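Side-chain contacts in ADP-ribosylating toxin CARDS (Mycoplasma pneumoniae, PDB 4TLV), which transfers ADP-ribosyl groups from NAD(+) to multiple target proteins and causes vacuolation and cytopathic damage in mammalian cells: residues D101-R106 against E116-G121; Q213-A218 against Q260-Y265; A292-N297 against I323-L328; Q472-L477 against F483-N488; L533-P536 against L541-R544. All coordinates share one frame; numbering follows the deposited sequence.

Contact 1: D101-R106 against E116-G121. With GOL (glycerol), chain J.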
# COMPACT_ATOMS: atom_id res chain seq x y z
N ASP A 101 -3.37 17.09 -8.38
CA ASP A 101 -4.56 17.92 -8.46
C ASP A 101 -4.19 19.35 -8.90
O ASP A 101 -4.70 19.84 -9.89
CB ASP A 101 -5.24 17.93 -7.08
CG ASP A 101 -6.46 18.82 -7.01
OD1 ASP A 101 -7.12 19.04 -8.04
OD2 ASP A 101 -6.77 19.28 -5.89
N LEU A 102 -3.29 20.00 -8.16
CA LEU A 102 -2.89 21.36 -8.52
C LEU A 102 -2.36 21.45 -9.96
O LEU A 102 -2.71 22.38 -10.69
CB LEU A 102 -1.88 21.90 -7.52
CG LEU A 102 -2.42 22.04 -6.08
CD1 LEU A 102 -1.30 22.29 -5.14
CD2 LEU A 102 -3.47 23.15 -6.00
N MET A 103 -1.53 20.49 -10.36
CA MET A 103 -1.01 20.46 -11.72
C MET A 103 -2.12 20.31 -12.77
O MET A 103 -2.09 20.98 -13.80
CB MET A 103 0.06 19.37 -11.90
CG MET A 103 1.33 19.67 -11.10
SD MET A 103 2.66 18.52 -11.49
CE MET A 103 1.81 16.96 -11.33
N ARG A 104 -3.10 19.45 -12.51
CA ARG A 104 -4.18 19.27 -13.48
C ARG A 104 -5.07 20.51 -13.56
O ARG A 104 -5.64 20.80 -14.61
CB ARG A 104 -5.06 18.06 -13.15
CG ARG A 104 -4.35 16.70 -13.21
CD ARG A 104 -3.54 16.48 -14.49
NE ARG A 104 -4.32 16.59 -15.73
CZ ARG A 104 -3.82 16.38 -16.94
NH1 ARG A 104 -2.55 16.04 -17.08
NH2 ARG A 104 -4.57 16.51 -18.03
N GLN A 105 -5.21 21.23 -12.44
CA GLN A 105 -6.06 22.42 -12.41
C GLN A 105 -5.26 23.64 -12.85
O GLN A 105 -5.78 24.76 -12.86
CB GLN A 105 -6.66 22.65 -11.01
CG GLN A 105 -7.59 21.54 -10.51
CD GLN A 105 -8.62 22.03 -9.50
OE1 GLN A 105 -9.42 22.92 -9.80
NE2 GLN A 105 -8.61 21.45 -8.30
N ARG A 106 -4.00 23.43 -13.20
CA ARG A 106 -3.11 24.49 -13.68
C ARG A 106 -2.76 25.57 -12.65
O ARG A 106 -2.77 26.77 -12.95
CB ARG A 106 -3.68 25.10 -14.98
CG ARG A 106 -3.84 24.06 -16.09
CD ARG A 106 -4.75 24.55 -17.22
NE ARG A 106 -4.81 23.56 -18.30
CZ ARG A 106 -3.74 23.09 -18.94
NH1 ARG A 106 -2.52 23.51 -18.59
NH2 ARG A 106 -3.87 22.20 -19.91
N GLU A 116 4.59 16.89 -17.44
CA GLU A 116 4.81 15.52 -17.90
C GLU A 116 5.83 14.83 -16.99
O GLU A 116 5.61 13.70 -16.55
CB GLU A 116 5.28 15.50 -19.36
CG GLU A 116 5.52 14.08 -19.92
CD GLU A 116 6.04 14.07 -21.36
OE1 GLU A 116 6.29 15.16 -21.93
OE2 GLU A 116 6.19 12.96 -21.93
N MET A 117 6.94 15.50 -16.71
CA MET A 117 7.95 14.95 -15.81
C MET A 117 7.42 14.74 -14.39
O MET A 117 7.73 13.74 -13.75
CB MET A 117 9.17 15.87 -15.76
CG MET A 117 9.92 15.98 -17.07
SD MET A 117 11.16 17.31 -17.02
CE MET A 117 12.29 16.73 -15.74
N ALA A 118 6.64 15.70 -13.89
CA ALA A 118 6.10 15.58 -12.54
C ALA A 118 5.17 14.37 -12.45
O ALA A 118 5.16 13.65 -11.45
CB ALA A 118 5.38 16.85 -12.12
N GLN A 119 4.39 14.15 -13.50
CA GLN A 119 3.47 13.01 -13.52
C GLN A 119 4.20 11.66 -13.57
O GLN A 119 3.71 10.66 -13.04
CB GLN A 119 2.43 13.16 -14.65
CG GLN A 119 1.42 14.26 -14.31
CD GLN A 119 0.50 14.61 -15.45
OE1 GLN A 119 -0.45 15.49 -15.19
NE2 GLN A 119 0.64 14.08 -16.57
N MET A 120 5.38 11.64 -14.17
CA MET A 120 6.24 10.46 -14.10
C MET A 120 6.69 10.23 -12.66
O MET A 120 6.74 9.09 -12.19
CB MET A 120 7.48 10.62 -14.97
CG MET A 120 7.21 10.60 -16.47
SD MET A 120 8.73 11.03 -17.36
CE MET A 120 8.13 10.89 -19.05
N GLY A 121 7.02 11.32 -11.97
CA GLY A 121 7.37 11.24 -10.56
C GLY A 121 6.22 10.72 -9.70
O GLY A 121 6.41 9.87 -8.83
C1 GOL J . 0.04 16.94 -20.42
O1 GOL J . 0.84 16.92 -19.25
C2 GOL J . -0.58 15.57 -20.65
O2 GOL J . -0.86 14.94 -19.42
C3 GOL J . -1.89 15.74 -21.41
O3 GOL J . -2.92 16.08 -20.51
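Met103 and Arg104 of helix 92-104 meet Ala118 and Gln119 of helix 115-126, a helix-to-helix contact inside the mono-ADP-ribosyltransferase domain. Met103 points at the second helix. Its chain runs straight to SD and then bends, chi3 -50°. SD sits tightly against Ala118 CB at 3.3 Å. The bend carries CE along to Gln119 CG, 4.0 Å away.

Arg104 starts off to one side of the contact. Bends at chi2 and chi3 bring its guanidinium round to Gln119. There NH1 donates to Gln119 OE1 over 2.9 Å. The bond lies in the guanidinium plane and uses a lone pair of the amide oxygen. The two flat groups are nearly coplanar. NH2 also bonds to Tyr549 O, so this arginine ties the catalytic domain to D3.

Gln105 turns to the D3 side as well. Its NE2 bonds to Asp101 OD1 one helical turn back and to Asp531. Arg106, just past the helix, has positive phi and completes a Schellman motif.

A glycerol, probably from the crystallisation liquor, fills in beside the arginine and is also held by Glu522 and Arg115. Its O3 accepts from Arg104 NH2 at 3.0 Å. Its O2 takes a bond from Arg104 NH1 at 3.1 Å and a weak one from Gln119 NE2 at 3.3 Å.

Contact 2: Q213-A218 against Q260-Y265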
# COMPACT_ATOMS: atom_id res chain seq x y z
N GLN A 213 15.48 16.00 -13.09
CA GLN A 213 15.59 15.24 -14.33
C GLN A 213 15.95 13.79 -14.09
O GLN A 213 15.80 12.95 -14.98
CB GLN A 213 16.62 15.89 -15.25
CG GLN A 213 16.19 17.26 -15.74
CD GLN A 213 17.21 17.89 -16.66
OE1 GLN A 213 18.26 18.34 -16.21
NE2 GLN A 213 16.90 17.93 -17.95
N ALA A 214 16.44 13.48 -12.89
CA ALA A 214 16.97 12.15 -12.60
C ALA A 214 16.55 11.60 -11.24
O ALA A 214 16.15 12.35 -10.34
CB ALA A 214 18.48 12.14 -12.72
N ALA A 215 16.68 10.28 -11.10
CA ALA A 215 16.30 9.57 -9.87
C ALA A 215 17.33 8.51 -9.52
O ALA A 215 18.13 8.11 -10.36
CB ALA A 215 14.92 8.92 -10.04
N SER A 216 17.33 8.10 -8.25
CA SER A 216 18.14 6.99 -7.80
C SER A 216 17.21 6.02 -7.07
O SER A 216 16.26 6.44 -6.41
CB SER A 216 19.27 7.45 -6.88
OG SER A 216 20.20 8.26 -7.59
N VAL A 217 17.46 4.72 -7.24
CA VAL A 217 16.58 3.70 -6.72
C VAL A 217 17.44 2.60 -6.14
O VAL A 217 18.36 2.12 -6.81
CB VAL A 217 15.73 3.04 -7.84
CG1 VAL A 217 14.74 2.03 -7.24
CG2 VAL A 217 14.99 4.07 -8.65
N ALA A 218 17.14 2.20 -4.91
CA ALA A 218 17.78 1.02 -4.36
C ALA A 218 16.98 -0.23 -4.73
O ALA A 218 15.76 -0.29 -4.53
CB ALA A 218 17.93 1.15 -2.85
N GLN A 260 12.54 9.77 -17.37
CA GLN A 260 11.81 9.13 -18.45
C GLN A 260 12.27 7.67 -18.63
O GLN A 260 11.62 6.90 -19.33
CB GLN A 260 11.96 9.93 -19.76
CG GLN A 260 13.39 10.00 -20.29
CD GLN A 260 14.21 11.15 -19.70
OE1 GLN A 260 13.97 11.61 -18.58
NE2 GLN A 260 15.19 11.63 -20.48
N SER A 261 13.37 7.30 -17.98
CA SER A 261 13.94 5.96 -18.08
C SER A 261 13.64 5.07 -16.87
O SER A 261 14.00 3.89 -16.85
CB SER A 261 15.45 6.05 -18.21
OG SER A 261 15.82 6.70 -19.41
N LEU A 262 13.00 5.65 -15.85
CA LEU A 262 12.77 4.98 -14.57
C LEU A 262 11.87 3.75 -14.77
O LEU A 262 10.74 3.89 -15.24
CB LEU A 262 12.14 5.99 -13.59
CG LEU A 262 11.99 5.70 -12.11
CD1 LEU A 262 13.30 5.26 -11.48
CD2 LEU A 262 11.42 6.94 -11.41
N PRO A 263 12.37 2.55 -14.45
CA PRO A 263 11.56 1.34 -14.69
C PRO A 263 10.62 1.05 -13.53
O PRO A 263 10.92 1.40 -12.39
CB PRO A 263 12.62 0.23 -14.77
CG PRO A 263 13.71 0.71 -13.85
CD PRO A 263 13.74 2.22 -14.02
N GLN A 264 9.52 0.37 -13.81
CA GLN A 264 8.58 -0.04 -12.77
C GLN A 264 9.22 -1.07 -11.82
O GLN A 264 8.95 -1.05 -10.62
CB GLN A 264 7.35 -0.67 -13.41
CG GLN A 264 6.36 -1.21 -12.41
CD GLN A 264 4.94 -0.89 -12.79
OE1 GLN A 264 4.39 -1.45 -13.75
NE2 GLN A 264 4.32 0.03 -12.05
N TYR A 265 10.03 -1.97 -12.37
CA TYR A 265 10.67 -3.01 -11.55
C TYR A 265 12.19 -2.90 -11.56
O TYR A 265 12.77 -2.44 -12.54
CB TYR A 265 10.24 -4.40 -12.02
CG TYR A 265 8.76 -4.58 -11.91
CD1 TYR A 265 8.15 -4.67 -10.66
CD2 TYR A 265 7.96 -4.64 -13.03
CE1 TYR A 265 6.78 -4.80 -10.54
CE2 TYR A 265 6.57 -4.77 -12.92
CZ TYR A 265 6.00 -4.86 -11.67
OH TYR A 265 4.63 -5.00 -11.54
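The three-stranded antiparallel sheet of the inferred NAD(+)-binding pocket region has strand 214-219 at its centre, and here Leu262 packs on Ala215 and Val217 of that strand. Leu262 belongs to the loop after strand 253-258, in the linker that leads on to D2.

Ala215 and Val217 are two residues apart, so both side chains leave the same face of the strand. Leu262 meets them with the forked end of its chain. Leu262 CD1 presses on Val217 CG2 at 3.5 Å. Ala215 CB lies more loosely by both methyls, 4.2 Å from Leu262 CD2. The leucine CG stands anti to its own N, chi1 -169°, which sends the fork out over the strand. On Val217 the contact uses CG2, the branch beside the backbone N.

At the outer end the approach is slack. Gln213 O and Gln260 OE1 are 4.3 Å apart, and no hydrogen bond joins the two segments. Tyr257 of the edge strand and Ala124 of helix 115-126 also touch Leu262. The backbone of Gln213 pairs with Leu259, and that of Ala215 with Tyr257.

The arrangement is that of an antiparallel sheet whose edge strand runs into a linker folded back over one face of the sheet.

Contact 3: A292-N297 against I323-L328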
# COMPACT_ATOMS: atom_id res chain seq x y z
N ALA A 292 -7.14 -21.90 -4.37
CA ALA A 292 -8.23 -20.93 -4.46
C ALA A 292 -8.89 -20.94 -5.83
O ALA A 292 -8.28 -21.33 -6.82
CB ALA A 292 -7.75 -19.50 -4.08
N ASP A 293 -10.15 -20.52 -5.89
CA ASP A 293 -10.92 -20.64 -7.13
C ASP A 293 -11.57 -19.30 -7.47
O ASP A 293 -12.46 -18.86 -6.76
CB ASP A 293 -12.00 -21.71 -6.98
CG ASP A 293 -12.74 -22.00 -8.31
OD1 ASP A 293 -12.74 -21.13 -9.20
OD2 ASP A 293 -13.31 -23.10 -8.45
N PRO A 294 -11.12 -18.65 -8.55
CA PRO A 294 -11.68 -17.32 -8.87
C PRO A 294 -13.13 -17.38 -9.33
O PRO A 294 -13.77 -16.33 -9.41
CB PRO A 294 -10.82 -16.83 -10.03
CG PRO A 294 -9.65 -17.75 -10.09
CD PRO A 294 -10.09 -19.06 -9.50
N GLN A 295 -13.63 -18.56 -9.66
CA GLN A 295 -15.02 -18.71 -10.08
C GLN A 295 -16.00 -18.41 -8.93
O GLN A 295 -17.09 -17.89 -9.15
CB GLN A 295 -15.27 -20.12 -10.63
CG GLN A 295 -16.60 -20.30 -11.37
CD GLN A 295 -17.77 -20.60 -10.45
OE1 GLN A 295 -17.50 -21.30 -9.34
NE2 GLN A 295 -18.91 -20.21 -10.73
N ASN A 296 -15.60 -18.75 -7.71
CA ASN A 296 -16.45 -18.50 -6.55
C ASN A 296 -15.70 -17.81 -5.41
O ASN A 296 -16.21 -17.69 -4.30
CB ASN A 296 -17.06 -19.80 -6.04
CG ASN A 296 -16.02 -20.87 -5.79
OD1 ASN A 296 -14.85 -20.58 -5.56
ND2 ASN A 296 -16.45 -22.14 -5.85
N ASN A 297 -14.47 -17.37 -5.69
CA ASN A 297 -13.65 -16.69 -4.69
C ASN A 297 -13.34 -17.53 -3.45
O ASN A 297 -12.86 -17.01 -2.46
CB ASN A 297 -14.25 -15.34 -4.28
CG ASN A 297 -13.99 -14.26 -5.33
OD1 ASN A 297 -13.16 -14.43 -6.22
ND2 ASN A 297 -14.72 -13.16 -5.25
N ILE A 323 -1.45 -11.54 -0.01
CA ILE A 323 -1.16 -12.83 -0.62
C ILE A 323 -2.07 -12.96 -1.84
O ILE A 323 -3.29 -13.09 -1.69
CB ILE A 323 -1.44 -13.99 0.38
CG1 ILE A 323 -0.59 -13.81 1.64
CG2 ILE A 323 -1.19 -15.34 -0.28
CD1 ILE A 323 -1.07 -14.65 2.84
N CYS A 324 -1.48 -12.90 -3.03
CA CYS A 324 -2.26 -12.83 -4.27
C CYS A 324 -2.14 -14.11 -5.08
O CYS A 324 -1.07 -14.73 -5.10
CB CYS A 324 -1.76 -11.69 -5.16
SG CYS A 324 -1.63 -10.07 -4.40
N LEU A 325 -3.22 -14.47 -5.78
CA LEU A 325 -3.17 -15.51 -6.80
C LEU A 325 -2.35 -14.99 -7.96
O LEU A 325 -2.45 -13.82 -8.31
CB LEU A 325 -4.57 -15.82 -7.34
CG LEU A 325 -5.34 -17.02 -6.82
CD1 LEU A 325 -6.65 -17.19 -7.61
CD2 LEU A 325 -4.48 -18.29 -6.89
N LYS A 326 -1.56 -15.86 -8.58
CA LYS A 326 -0.67 -15.45 -9.66
C LYS A 326 -1.41 -14.82 -10.84
O LYS A 326 -1.01 -13.75 -11.30
CB LYS A 326 0.17 -16.63 -10.17
CG LYS A 326 0.99 -16.32 -11.43
CD LYS A 326 1.67 -17.59 -11.95
CE LYS A 326 2.32 -17.38 -13.30
NZ LYS A 326 3.36 -16.34 -13.22
N ASP A 327 -2.45 -15.47 -11.34
CA ASP A 327 -3.05 -15.03 -12.61
C ASP A 327 -4.21 -14.05 -12.44
O ASP A 327 -5.00 -14.14 -11.49
CB ASP A 327 -3.53 -16.22 -13.45
CG ASP A 327 -2.39 -17.12 -13.90
OD1 ASP A 327 -1.46 -16.62 -14.57
OD2 ASP A 327 -2.42 -18.32 -13.56
N LEU A 328 -4.31 -13.12 -13.37
CA LEU A 328 -5.47 -12.23 -13.47
C LEU A 328 -6.68 -12.98 -14.00
O LEU A 328 -6.54 -13.95 -14.75
CB LEU A 328 -5.16 -11.08 -14.43
CG LEU A 328 -3.94 -10.23 -14.03
CD1 LEU A 328 -3.73 -9.09 -15.04
CD2 LEU A 328 -4.14 -9.65 -12.62
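Leu325 of strand 323-325 reaches across to Ala292 and Pro294 in the D2 beta-trefoil domain. The contact is apolar and buried. CB points at segment 292-297 but stays too far back to touch it. Chi1 is -99°, well off a staggered value, and chi2 leaves CD1 anti to CA, so the chain stretches toward its partners.

Leu325 CG is the first atom to come near, 4.4 Å from Ala292 CB. The two branches then part around that alanine methyl. Leu325 CD2 stays 4.5 Å from Ala292 CB. Leu325 CD1 is 4.4 Å from Ala292 CB too, and also reaches Pro294 CG at 3.9 Å. The leucine meets the proline at about a right angle, with one methyl against the corner of the ring. Leu352 and Phe315 also pack on Leu325, which places this leucine among apolar side chains of neighbouring strands.

The proline sits within a turn that follows Ala292. Asp293 and the two residues after it form an Asx turn. The carbonyl O of Asp293 also accepts from Asn296 N at 3.3 Å. Asp293 OD1 has a second partner in Ser309. The turn bond itself runs 2.8 Å from Gln295 N to Asp293 OD1, on the anti side of the carboxylate.

Contact 4: Q472-L477 against F483-N488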
# COMPACT_ATOMS: atom_id res chain seq x y z
N GLN A 472 -15.70 -2.91 -4.27
CA GLN A 472 -16.52 -2.74 -5.47
C GLN A 472 -16.06 -1.65 -6.45
O GLN A 472 -16.02 -1.85 -7.66
CB GLN A 472 -17.98 -2.46 -5.08
CG GLN A 472 -18.91 -2.53 -6.28
CD GLN A 472 -20.35 -2.44 -5.89
OE1 GLN A 472 -21.04 -3.45 -5.75
NE2 GLN A 472 -20.81 -1.22 -5.68
N ILE A 473 -15.71 -0.49 -5.91
CA ILE A 473 -15.32 0.63 -6.75
C ILE A 473 -13.89 1.00 -6.44
O ILE A 473 -13.54 1.25 -5.28
CB ILE A 473 -16.26 1.86 -6.51
CG1 ILE A 473 -17.72 1.41 -6.63
CG2 ILE A 473 -15.91 2.97 -7.49
CD1 ILE A 473 -18.75 2.54 -6.68
N PHE A 474 -13.08 1.02 -7.48
CA PHE A 474 -11.63 1.12 -7.35
C PHE A 474 -11.04 2.20 -8.21
O PHE A 474 -11.63 2.62 -9.21
CB PHE A 474 -10.99 -0.20 -7.78
CG PHE A 474 -11.39 -1.37 -6.94
CD1 PHE A 474 -12.53 -2.10 -7.26
CD2 PHE A 474 -10.63 -1.77 -5.85
CE1 PHE A 474 -12.90 -3.20 -6.52
CE2 PHE A 474 -11.01 -2.87 -5.09
CZ PHE A 474 -12.15 -3.59 -5.44
N TYR A 475 -9.85 2.64 -7.83
CA TYR A 475 -9.08 3.57 -8.64
C TYR A 475 -7.76 2.90 -8.97
O TYR A 475 -7.06 2.45 -8.07
CB TYR A 475 -8.86 4.84 -7.82
CG TYR A 475 -8.15 5.98 -8.52
CD1 TYR A 475 -8.80 6.77 -9.46
CD2 TYR A 475 -6.85 6.32 -8.18
CE1 TYR A 475 -8.16 7.86 -10.06
CE2 TYR A 475 -6.21 7.40 -8.77
CZ TYR A 475 -6.87 8.17 -9.71
OH TYR A 475 -6.21 9.25 -10.28
N ASP A 476 -7.44 2.80 -10.26
CA ASP A 476 -6.19 2.18 -10.68
C ASP A 476 -5.08 3.22 -10.69
O ASP A 476 -5.07 4.10 -11.54
CB ASP A 476 -6.30 1.57 -12.08
CG ASP A 476 -4.96 1.08 -12.59
OD1 ASP A 476 -4.10 0.69 -11.75
OD2 ASP A 476 -4.75 1.12 -13.81
N LEU A 477 -4.15 3.12 -9.75
CA LEU A 477 -3.08 4.11 -9.65
C LEU A 477 -2.15 4.13 -10.86
O LEU A 477 -1.46 5.12 -11.09
CB LEU A 477 -2.26 3.88 -8.38
CG LEU A 477 -3.01 4.19 -7.07
CD1 LEU A 477 -2.23 3.60 -5.89
CD2 LEU A 477 -3.25 5.71 -6.90
N PHE A 483 -12.99 2.15 -11.73
CA PHE A 483 -13.75 0.99 -12.18
C PHE A 483 -14.64 0.36 -11.12
O PHE A 483 -14.40 0.49 -9.91
CB PHE A 483 -12.85 -0.04 -12.90
CG PHE A 483 -11.78 -0.67 -12.01
CD1 PHE A 483 -10.51 -0.12 -11.92
CD2 PHE A 483 -12.04 -1.85 -11.32
CE1 PHE A 483 -9.51 -0.73 -11.12
CE2 PHE A 483 -11.06 -2.46 -10.54
CZ PHE A 483 -9.79 -1.90 -10.44
N PHE A 484 -15.68 -0.32 -11.59
CA PHE A 484 -16.72 -0.92 -10.77
C PHE A 484 -16.65 -2.42 -11.09
O PHE A 484 -16.78 -2.81 -12.25
CB PHE A 484 -18.07 -0.35 -11.22
CG PHE A 484 -19.26 -0.80 -10.43
CD1 PHE A 484 -19.65 -2.13 -10.39
CD2 PHE A 484 -20.08 0.14 -9.79
CE1 PHE A 484 -20.78 -2.54 -9.68
CE2 PHE A 484 -21.21 -0.24 -9.08
CZ PHE A 484 -21.57 -1.59 -9.02
N VAL A 485 -16.42 -3.25 -10.08
CA VAL A 485 -16.32 -4.68 -10.31
C VAL A 485 -17.67 -5.32 -10.03
O VAL A 485 -18.09 -5.43 -8.88
CB VAL A 485 -15.24 -5.35 -9.43
CG1 VAL A 485 -15.20 -6.86 -9.66
CG2 VAL A 485 -13.86 -4.72 -9.69
N GLN A 486 -18.36 -5.71 -11.09
CA GLN A 486 -19.63 -6.41 -10.96
C GLN A 486 -19.35 -7.83 -10.47
O GLN A 486 -20.01 -8.33 -9.57
CB GLN A 486 -20.34 -6.47 -12.31
CG GLN A 486 -21.64 -7.24 -12.30
CD GLN A 486 -22.33 -7.20 -13.65
OE1 GLN A 486 -21.93 -7.88 -14.60
NE2 GLN A 486 -23.38 -6.39 -13.75
N ASP A 487 -18.36 -8.45 -11.09
CA ASP A 487 -17.82 -9.71 -10.61
C ASP A 487 -16.48 -9.94 -11.28
O ASP A 487 -15.99 -9.08 -12.02
CB ASP A 487 -18.78 -10.88 -10.85
CG ASP A 487 -19.10 -11.10 -12.32
OD1 ASP A 487 -18.23 -10.88 -13.19
OD2 ASP A 487 -20.25 -11.51 -12.61
N ASN A 488 -15.88 -11.09 -11.04
CA ASN A 488 -14.53 -11.33 -11.54
C ASN A 488 -14.38 -11.29 -13.06
O ASN A 488 -13.28 -11.07 -13.56
CB ASN A 488 -13.97 -12.64 -10.97
CG ASN A 488 -13.61 -12.52 -9.49
OD1 ASN A 488 -13.47 -11.31 -9.02
ND2 ASN A 488 -13.46 -13.52 -8.79
O HOH W 1 -20.38 -5.76 -7.29
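Three backbone hydrogen bonds join Gln472 and Phe474 to Phe483 and Val485. Phe474 and Phe483 form an antiparallel hydrogen-bonded pair. Phe474 N gives to Phe483 O over 2.8 Å, and Phe483 N returns to Phe474 O over 2.9 Å. Val485 N bonds to Gln472 O at 2.8 Å. A water adds a bridge from Gln472 OE1 to Val485 O.

Ile473 and Phe484 are the non-hydrogen-bonded pair between these bonds. On their face, the Gln472 side chain lies flat along the Phe484 ring. Amide and ring planes are only 18° apart, and Gln472 CG makes a CH-pi contact over the ring, 4.0 Å from its centroid.

The other face carries Phe474 and Phe483. Phe483 takes the crowded position, CG between N and the carbonyl carbon (chi1 64°). This lays its ring against Phe474, whose CB sits over the ring face, 3.4 Å from Phe483 CZ. The two rings are near parallel but barely overlap. Val485 CG2 closes on Phe474 CE1 at 3.6 Å, and Phe441 meets Phe483 edge-to-face.

Just beyond, Gln486 and Asp487 form a classic beta bulge opposite Asn490. The strands 473-476 and 481-485 make a beta hairpin of the D3 beta trefoil.

Contact 5: L533-P536 against L541-R544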
# COMPACT_ATOMS: atom_id res chain seq x y z
N LEU A 533 -12.93 22.13 0.50
CA LEU A 533 -13.77 21.26 1.31
C LEU A 533 -13.30 21.19 2.74
O LEU A 533 -12.10 21.23 3.01
CB LEU A 533 -13.78 19.83 0.73
CG LEU A 533 -14.45 19.74 -0.64
CD1 LEU A 533 -14.23 18.37 -1.28
CD2 LEU A 533 -15.93 20.05 -0.49
N THR A 534 -14.25 21.06 3.66
CA THR A 534 -13.93 20.77 5.05
C THR A 534 -13.70 19.26 5.16
O THR A 534 -14.58 18.46 4.86
CB THR A 534 -15.07 21.24 5.98
OG1 THR A 534 -15.28 22.64 5.78
CG2 THR A 534 -14.71 20.99 7.46
N ILE A 535 -12.48 18.88 5.56
CA ILE A 535 -12.05 17.49 5.58
C ILE A 535 -11.37 17.21 6.92
O ILE A 535 -10.34 17.81 7.21
CB ILE A 535 -11.05 17.18 4.42
CG1 ILE A 535 -11.66 17.54 3.06
CG2 ILE A 535 -10.61 15.70 4.47
CD1 ILE A 535 -10.65 17.59 1.90
N PRO A 536 -11.94 16.32 7.74
CA PRO A 536 -13.22 15.64 7.49
C PRO A 536 -14.37 16.62 7.66
O PRO A 536 -14.18 17.72 8.18
CB PRO A 536 -13.28 14.60 8.60
CG PRO A 536 -12.48 15.22 9.71
CD PRO A 536 -11.33 15.88 9.00
N LEU A 541 -17.37 12.83 7.81
CA LEU A 541 -17.30 12.24 6.46
C LEU A 541 -16.10 12.70 5.64
O LEU A 541 -15.63 13.82 5.79
CB LEU A 541 -18.59 12.50 5.68
CG LEU A 541 -19.87 11.95 6.36
CD1 LEU A 541 -21.10 12.41 5.60
CD2 LEU A 541 -19.84 10.43 6.47
N ASN A 542 -15.65 11.83 4.73
CA ASN A 542 -14.51 12.11 3.85
C ASN A 542 -15.00 12.42 2.43
O ASN A 542 -15.43 11.51 1.70
CB ASN A 542 -13.57 10.90 3.84
CG ASN A 542 -12.19 11.22 3.29
OD1 ASN A 542 -11.64 12.29 3.57
ND2 ASN A 542 -11.63 10.30 2.50
N PHE A 543 -14.97 13.70 2.05
CA PHE A 543 -15.42 14.13 0.72
C PHE A 543 -14.26 14.61 -0.14
O PHE A 543 -13.26 15.14 0.38
CB PHE A 543 -16.39 15.32 0.85
CG PHE A 543 -17.71 14.98 1.48
CD1 PHE A 543 -18.59 14.10 0.87
CD2 PHE A 543 -18.09 15.61 2.66
CE1 PHE A 543 -19.83 13.82 1.45
CE2 PHE A 543 -19.32 15.33 3.24
CZ PHE A 543 -20.18 14.44 2.63
N ARG A 544 -14.40 14.45 -1.45
CA ARG A 544 -13.52 15.07 -2.44
C ARG A 544 -14.33 15.51 -3.65
O ARG A 544 -15.41 14.97 -3.91
CB ARG A 544 -12.47 14.06 -2.93
CG ARG A 544 -11.52 13.51 -1.86
CD ARG A 544 -10.54 14.61 -1.38
NE ARG A 544 -9.52 14.01 -0.50
CZ ARG A 544 -9.73 13.69 0.78
NH1 ARG A 544 -10.90 13.93 1.37
NH2 ARG A 544 -8.74 13.15 1.49
O HOH W 2 -14.67 15.74 3.92
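Ile535 lies against the guanidinium of Arg544, crossing that side chain at about a right angle. Ile535 CD1 is over one face of the group, 3.7 Å from Arg544 NH1. Ile535 CG2 is 3.6 Å from Arg544 NH1 and 3.7 Å from Asn542 OD1. Leu533 presses CD1 on the arginine backbone, 3.6 Å from Arg544 CA. At the other end Pro536 CA rests 3.5 Å from Leu541 O.

No direct hydrogen bond joins the two segments. A water does so instead. It donates to Thr534 O and Leu541 O and accepts from Phe543 N.

Both segments belong to the D3 beta trefoil. Segment 533-536 lies in the connection from strand 526-529, and 541-544 leads into strand 543-548, its neighbour in one antiparallel sheet. The peptide bond before Pro536 is cis.

Arg544 first leads away from Ile535, then bends at chi2 (-70°) to bring its end back. Arg544 NH1 is gripped twice, by Asn542 OD1 at 2.8 Å and by Phe543 O at 2.8 Å. In both bonds the nitrogen stands well above the carbonyl plane. These bonds hold the guanidinium face under the isoleucine. Further out, Arg544 NH2 makes a salt bridge with Asp589, and Asn542 ND2 bonds to Val584 O.

Contacts 1 and 2 adjoin, with centres 17 Å apart. Met117 CE packs on Gln213 CA at 3.9 Å, and Met120 SD on Gln260 CA at 3.8 Å. Helix 115-126 thus links the catalytic-domain contact to the inferred NAD(+)-binding pocket region of contact 2. Contacts 3 and 4 join D2 to D3: Asn488 ND2 probably bonds to Asn297 OD1 at 2.7 Å and to Pro294 O at 2.9 Å. Contacts 4 and 5 reach the same D3 sheet, with centres 22 Å apart. Contact 1 comes within about 8 Å of both at the nearest atoms. Contacts 3 and 5 are far apart, about 35 Å between centres.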